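Local structure of methyl-accepting chemotaxis protein (Vibrio parahaemolyticus, 4EXO) at residues A[32-42]-A[130-138]. The protein is a chemotaxis receptor whose periplasmic PAS-like Cache domain binds pyruvate and probably senses small molecules in the periplasm. Residues are numbered along the deposited sequence; the frame is centred on the assembly and turned at random.
Sequences LYDSDVNGSNK and YLQKWDWVL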
ATOM      1  N   LEU A  32      -7.294  11.043  -9.379  1.00 27.25           N
ATOM      2  CA  LEU A  32      -7.920  12.242  -8.812  1.00 26.26           C
ATOM      3  C   LEU A  32      -7.009  13.471  -8.791  1.00 26.28           C
ATOM      4  O   LEU A  32      -7.428  14.579  -9.183  1.00 26.36           O
ATOM      5  CB  LEU A  32      -8.419  11.937  -7.401  1.00 26.29           C
ATOM      6  CG  LEU A  32      -9.595  10.983  -7.230  1.00 26.15           C
ATOM      7  CD1 LEU A  32      -9.698  10.517  -5.757  1.00 27.04           C
ATOM      8  CD2 LEU A  32     -10.917  11.600  -7.672  1.00 27.43           C
ATOM      9  N   TYR A  33      -5.775  13.285  -8.332  1.00 25.30           N
ATOM     10  CA  TYR A  33      -4.789  14.348  -8.236  1.00 26.18           C
ATOM     11  C   TYR A  33      -4.524  14.949  -9.619  1.00 27.97           C
ATOM     12  O   TYR A  33      -4.548  16.168  -9.769  1.00 27.73           O
ATOM     13  CB  TYR A  33      -3.485  13.781  -7.676  1.00 25.35           C
ATOM     14  CG  TYR A  33      -2.416  14.791  -7.279  1.00 25.29           C
ATOM     15  CD1 TYR A  33      -2.593  15.634  -6.164  1.00 23.78           C
ATOM     16  CD2 TYR A  33      -1.195  14.845  -7.962  1.00 25.34           C
ATOM     17  CE1 TYR A  33      -1.598  16.541  -5.765  1.00 25.07           C
ATOM     18  CE2 TYR A  33      -0.186  15.759  -7.572  1.00 26.14           C
ATOM     19  CZ  TYR A  33      -0.405  16.594  -6.464  1.00 25.94           C
ATOM     20  OH  TYR A  33       0.598  17.461  -6.068  1.00 26.58           O
ATOM     21  N   ASP A  34      -4.261  14.078 -10.596  1.00 29.24           N
ATOM     22  CA  ASP A  34      -3.930  14.496 -11.956  1.00 31.82           C
ATOM     23  C   ASP A  34      -5.083  15.262 -12.637  1.00 32.76           C
ATOM     24  O   ASP A  34      -4.826  16.245 -13.333  1.00 34.01           O
ATOM     25  CB  ASP A  34      -3.464  13.307 -12.811  1.00 31.07           C
ATOM     26  CG  ASP A  34      -2.064  12.821 -12.438  1.00 33.37           C
ATOM     27  OD1 ASP A  34      -1.348  13.489 -11.665  1.00 35.66           O
ATOM     28  OD2 ASP A  34      -1.651  11.753 -12.917  1.00 35.61           O
ATOM     29  N   SER A  35      -6.324  14.814 -12.431  1.00 32.80           N
ATOM     30  CA  SER A  35      -7.510  15.430 -13.032  1.00 33.72           C
ATOM     31  C   SER A  35      -8.167  16.550 -12.216  1.00 34.21           C
ATOM     32  O   SER A  35      -9.234  17.056 -12.595  1.00 33.67           O
ATOM     33  CB  SER A  35      -8.571  14.362 -13.330  1.00 33.78           C
ATOM     34  OG  SER A  35      -9.151  13.861 -12.136  1.00 32.99           O
ATOM     35  N   ASP A  36      -7.551  16.921 -11.097  1.00 33.85           N
ATOM     36  CA  ASP A  36      -8.139  17.896 -10.205  1.00 34.93           C
ATOM     37  C   ASP A  36      -8.243  19.276 -10.871  1.00 36.60           C
ATOM     38  O   ASP A  36      -7.330  19.692 -11.600  1.00 36.72           O
ATOM     39  CB  ASP A  36      -7.286  18.019  -8.947  1.00 34.09           C
ATOM     40  CG  ASP A  36      -7.852  18.999  -7.958  1.00 34.27           C
ATOM     41  OD1 ASP A  36      -8.928  18.711  -7.397  1.00 32.37           O
ATOM     42  OD2 ASP A  36      -7.225  20.065  -7.740  1.00 34.05           O
ATOM     43  N   VAL A  37      -9.336  19.981 -10.587  1.00 37.66           N
ATOM     44  CA  VAL A  37      -9.486  21.386 -10.996  1.00 39.36           C
ATOM     45  C   VAL A  37      -9.763  22.202  -9.734  1.00 39.45           C
ATOM     46  O   VAL A  37     -10.845  22.107  -9.154  1.00 39.28           O
ATOM     47  CB  VAL A  37     -10.625  21.597 -12.046  1.00 39.63           C
ATOM     48  CG1 VAL A  37     -10.825  23.099 -12.350  1.00 41.56           C
ATOM     49  CG2 VAL A  37     -10.328  20.823 -13.334  1.00 41.42           C
ATOM     50  N   ASN A  38      -8.763  22.966  -9.308  1.00 39.90           N
ATOM     51  CA  ASN A  38      -8.873  23.847  -8.139  1.00 41.17           C
ATOM     52  C   ASN A  38      -9.465  23.173  -6.894  1.00 40.12           C
ATOM     53  O   ASN A  38     -10.349  23.727  -6.215  1.00 39.86           O
ATOM     54  CB  ASN A  38      -9.660  25.121  -8.491  1.00 41.92           C
ATOM     55  CG  ASN A  38      -9.254  26.309  -7.625  1.00 46.77           C
ATOM     56  OD1 ASN A  38      -8.048  26.577  -7.439  1.00 51.04           O
ATOM     57  ND2 ASN A  38     -10.251  27.024  -7.075  1.00 48.76           N
ATOM     58  N   GLY A  39      -8.980  21.965  -6.600  1.00 38.52           N
ATOM     59  CA  GLY A  39      -9.334  21.312  -5.348  1.00 36.43           C
ATOM     60  C   GLY A  39     -10.597  20.487  -5.413  1.00 35.52           C
ATOM     61  O   GLY A  39     -11.012  19.909  -4.397  1.00 34.40           O
ATOM     62  N   SER A  40     -11.191  20.400  -6.607  1.00 34.69           N
ATOM     63  CA  SER A  40     -12.408  19.610  -6.840  1.00 34.50           C
ATOM     64  C   SER A  40     -12.352  18.174  -6.298  1.00 33.44           C
ATOM     65  O   SER A  40     -13.364  17.634  -5.847  1.00 33.93           O
ATOM     66  CB  SER A  40     -12.767  19.563  -8.343  1.00 35.58           C
ATOM     67  OG  SER A  40     -11.717  18.991  -9.135  1.00 36.58           O
ATOM     68  N   ASN A  41     -11.175  17.563  -6.342  1.00 31.16           N
ATOM     69  CA  ASN A  41     -11.067  16.133  -6.051  1.00 30.28           C
ATOM     70  C   ASN A  41     -10.464  15.824  -4.680  1.00 28.92           C
ATOM     71  O   ASN A  41     -10.271  14.649  -4.340  1.00 28.31           O
ATOM     72  CB  ASN A  41     -10.239  15.453  -7.151  1.00 30.07           C
ATOM     73  CG  ASN A  41     -11.032  15.249  -8.433  1.00 30.98           C
ATOM     74  OD1 ASN A  41     -12.275  15.183  -8.414  1.00 31.12           O
ATOM     75  ND2 ASN A  41     -10.322  15.128  -9.553  1.00 29.12           N
ATOM     76  N   LYS A  42     -10.166  16.868  -3.901  1.00 28.55           N
ATOM     77  CA  LYS A  42      -9.494  16.689  -2.610  1.00 27.94           C
ATOM     78  C   LYS A  42     -10.348  15.851  -1.670  1.00 27.76           C
ATOM     79  O   LYS A  42      -9.833  14.957  -0.976  1.00 27.04           O
ATOM     80  CB  LYS A  42      -9.207  18.032  -1.951  1.00 28.53           C
ATOM     81  CG  LYS A  42      -8.011  18.786  -2.466  1.00 29.73           C
ATOM     82  CD  LYS A  42      -8.007  20.110  -1.717  1.00 33.60           C
ATOM     83  CE  LYS A  42      -6.682  20.772  -1.665  1.00 34.17           C
ATOM     84  NZ  LYS A  42      -6.853  22.074  -0.892  1.00 35.87           N
ATOM     85  N   TYR A 130       5.763  15.511  -0.186  1.00 20.20           N
ATOM     86  CA  TYR A 130       5.024  16.757  -0.429  1.00 20.95           C
ATOM     87  C   TYR A 130       4.305  16.700  -1.774  1.00 21.32           C
ATOM     88  O   TYR A 130       4.930  16.355  -2.803  1.00 21.93           O
ATOM     89  CB  TYR A 130       5.999  17.950  -0.379  1.00 20.35           C
ATOM     90  CG  TYR A 130       5.312  19.293  -0.559  1.00 20.22           C
ATOM     91  CD1 TYR A 130       4.219  19.650   0.233  1.00 20.51           C
ATOM     92  CD2 TYR A 130       5.750  20.209  -1.525  1.00 20.26           C
ATOM     93  CE1 TYR A 130       3.573  20.882   0.081  1.00 21.52           C
ATOM     94  CE2 TYR A 130       5.114  21.447  -1.695  1.00 20.88           C
ATOM     95  CZ  TYR A 130       4.018  21.774  -0.897  1.00 23.80           C
ATOM     96  OH  TYR A 130       3.366  22.988  -1.042  1.00 20.30           O
ATOM     97  N   LEU A 131       3.003  16.976  -1.753  1.00 20.91           N
ATOM     98  CA  LEU A 131       2.140  16.982  -2.931  1.00 22.38           C
ATOM     99  C   LEU A 131       1.754  18.433  -3.241  1.00 22.56           C
ATOM    100  O   LEU A 131       0.768  18.977  -2.710  1.00 22.17           O
ATOM    101  CB  LEU A 131       0.881  16.146  -2.675  1.00 23.00           C
ATOM    102  CG  LEU A 131       1.084  14.641  -2.468  1.00 26.58           C
ATOM    103  CD1 LEU A 131      -0.273  14.013  -2.154  1.00 26.68           C
ATOM    104  CD2 LEU A 131       1.681  14.005  -3.723  1.00 30.45           C
ATOM    105  N   GLN A 132       2.564  19.081  -4.067  1.00 22.47           N
ATOM    106  CA  GLN A 132       2.520  20.547  -4.105  1.00 23.55           C
ATOM    107  C   GLN A 132       1.202  21.143  -4.624  1.00 23.86           C
ATOM    108  O   GLN A 132       0.812  22.243  -4.206  1.00 23.79           O
ATOM    109  CB  GLN A 132       3.718  21.083  -4.901  1.00 22.93           C
ATOM    110  CG  GLN A 132       3.751  20.591  -6.337  1.00 25.54           C
ATOM    111  CD  GLN A 132       2.975  21.512  -7.297  1.00 30.36           C
ATOM    112  OE1 GLN A 132       2.529  22.622  -6.922  1.00 24.59           O
ATOM    113  NE2 GLN A 132       2.795  21.040  -8.531  1.00 32.04           N
ATOM    114  N   LYS A 133       0.509  20.425  -5.513  1.00 24.16           N
ATOM    115  CA  LYS A 133      -0.725  20.937  -6.138  1.00 25.10           C
ATOM    116  C   LYS A 133      -1.779  21.245  -5.097  1.00 24.68           C
ATOM    117  O   LYS A 133      -2.491  22.238  -5.202  1.00 22.72           O
ATOM    118  CB  LYS A 133      -1.293  19.925  -7.130  1.00 26.59           C
ATOM    119  CG  LYS A 133      -2.512  20.449  -7.905  1.00 32.61           C
ATOM    120  CD  LYS A 133      -3.085  19.398  -8.885  1.00 38.32           C
ATOM    121  CE  LYS A 133      -2.067  18.892  -9.868  1.00 41.03           C
ATOM    122  NZ  LYS A 133      -2.800  18.049 -10.898  1.00 44.50           N
ATOM    123  N   TRP A 134      -1.842  20.391  -4.070  1.00 23.52           N
ATOM    124  CA  TRP A 134      -2.754  20.576  -2.949  1.00 23.19           C
ATOM    125  C   TRP A 134      -2.141  21.161  -1.661  1.00 23.11           C
ATOM    126  O   TRP A 134      -2.873  21.365  -0.681  1.00 23.10           O
ATOM    127  CB  TRP A 134      -3.412  19.227  -2.648  1.00 22.73           C
ATOM    128  CG  TRP A 134      -4.358  18.827  -3.718  1.00 23.59           C
ATOM    129  CD1 TRP A 134      -4.840  19.617  -4.737  1.00 25.56           C
ATOM    130  CD2 TRP A 134      -4.971  17.559  -3.869  1.00 23.98           C
ATOM    131  NE1 TRP A 134      -5.711  18.896  -5.523  1.00 25.75           N
ATOM    132  CE2 TRP A 134      -5.809  17.627  -5.006  1.00 25.47           C
ATOM    133  CE3 TRP A 134      -4.888  16.356  -3.158  1.00 23.59           C
ATOM    134  CZ2 TRP A 134      -6.572  16.538  -5.438  1.00 27.33           C
ATOM    135  CZ3 TRP A 134      -5.647  15.275  -3.595  1.00 25.56           C
ATOM    136  CH2 TRP A 134      -6.469  15.371  -4.721  1.00 26.86           C
ATOM    137  N   ASP A 135      -0.837  21.452  -1.685  1.00 22.11           N
ATOM    138  CA  ASP A 135      -0.044  21.822  -0.516  1.00 22.28           C
ATOM    139  C   ASP A 135      -0.305  20.800   0.610  1.00 22.44           C
ATOM    140  O   ASP A 135      -0.623  21.188   1.736  1.00 23.51           O
ATOM    141  CB  ASP A 135      -0.377  23.253  -0.025  1.00 22.32           C
ATOM    142  CG  ASP A 135       0.576  23.757   1.031  1.00 23.39           C
ATOM    143  OD1 ASP A 135       1.793  23.469   0.942  1.00 26.84           O
ATOM    144  OD2 ASP A 135       0.116  24.470   1.979  1.00 23.13           O
ATOM    145  N   TRP A 136      -0.213  19.511   0.291  1.00 20.70           N
ATOM    146  CA  TRP A 136      -0.307  18.468   1.318  1.00 19.72           C
ATOM    147  C   TRP A 136       1.052  17.855   1.548  1.00 20.14           C
ATOM    148  O   TRP A 136       1.685  17.347   0.611  1.00 21.13           O
ATOM    149  CB  TRP A 136      -1.283  17.356   0.943  1.00 19.72           C
ATOM    150  CG  TRP A 136      -2.745  17.714   1.024  1.00 20.06           C
ATOM    151  CD1 TRP A 136      -3.300  18.905   1.417  1.00 20.92           C
ATOM    152  CD2 TRP A 136      -3.835  16.846   0.710  1.00 21.90           C
ATOM    153  NE1 TRP A 136      -4.677  18.828   1.359  1.00 21.91           N
ATOM    154  CE2 TRP A 136      -5.026  17.578   0.905  1.00 23.36           C
ATOM    155  CE3 TRP A 136      -3.920  15.515   0.278  1.00 21.49           C
ATOM    156  CZ2 TRP A 136      -6.294  17.006   0.717  1.00 22.19           C
ATOM    157  CZ3 TRP A 136      -5.183  14.960   0.055  1.00 22.28           C
ATOM    158  CH2 TRP A 136      -6.341  15.701   0.276  1.00 22.93           C
ATOM    159  N   VAL A 137       1.460  17.874   2.815  1.00 19.07           N
ATOM    160  CA  VAL A 137       2.531  17.029   3.319  1.00 18.53           C
ATOM    161  C   VAL A 137       1.819  15.777   3.816  1.00 18.07           C
ATOM    162  O   VAL A 137       1.183  15.789   4.887  1.00 17.58           O
ATOM    163  CB  VAL A 137       3.289  17.725   4.458  1.00 18.49           C
ATOM    164  CG1 VAL A 137       4.361  16.784   5.051  1.00 18.07           C
ATOM    165  CG2 VAL A 137       3.950  19.017   3.958  1.00 18.12           C
ATOM    166  N   LEU A 138       1.882  14.746   2.989  1.00 17.78           N
ATOM    167  CA  LEU A 138       1.175  13.469   3.236  1.00 17.74           C
ATOM    168  C   LEU A 138       2.167  12.529   3.918  1.00 17.49           C
ATOM    169  O   LEU A 138       3.260  12.342   3.405  1.00 18.24           O
ATOM    170  CB  LEU A 138       0.732  12.859   1.904  1.00 16.94           C
ATOM    171  CG  LEU A 138       0.049  11.473   1.929  1.00 17.73           C
ATOM    172  CD1 LEU A 138      -1.276  11.548   2.727  1.00 15.76           C
ATOM    173  CD2 LEU A 138      -0.215  10.940   0.505  1.00 18.09           C
TER
HETATM  174  O   HOH W   1      -0.785  16.288 -11.644  1.00 49.65           O
HETATM  175  O   HOH W   2      -6.885  20.699   1.821  1.00 31.38           O
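The loop that joins helix 30-34 to helix 42-51 passes close to the beta hairpin of strands 120-131 and 136-143, with the CA atoms of G39 and W134 7.0 Å apart. A G1 beta bulge, D135 and W136 both facing L131, closes the turn of the hairpin at one end of the antiparallel sheet of this PAS-like Cache domain, and the indole of W134 lies between Y33 and K42, at the two ends of the loop. That indole is sandwiched. Y33 presents the edge of its ring to one face, the planes 82° apart and CD1 3.8 Å from W134 CD2, while CG of K42 lies over the opposite face, 3.6 Å from the centroid of the five-membered ring in a CH-pi contact. A45 of helix 42-51 also touches W134. With CG anti to the backbone N (chi1 -170°), the Y33 ring reaches past K133 to the bend of the hairpin, where its OH accepts a hydrogen bond from the backbone N of K133 at 3.0 Å. The K133 chain runs the opposite way over a face of the Y33 ring; bent at chi3 (-56°), it delivers NZ 2.8 Å from Y33 O and into a cation-pi contact with the same ring. A water links NZ to OD1 of D34, whose OD2 forms a salt bridge with K30. On the far side of W134, the extended K42 chain carries NZ to a second water, shared with NE1 of W136. D36 ties the loop together: OD1 accepts a bond from N41 N, and OD2 one from G39 N on its syn side, an Asx motif. From above the carboxylate plane, W134 NE1 donates an almost straight bond to D36 OD2, 2.9 Å long.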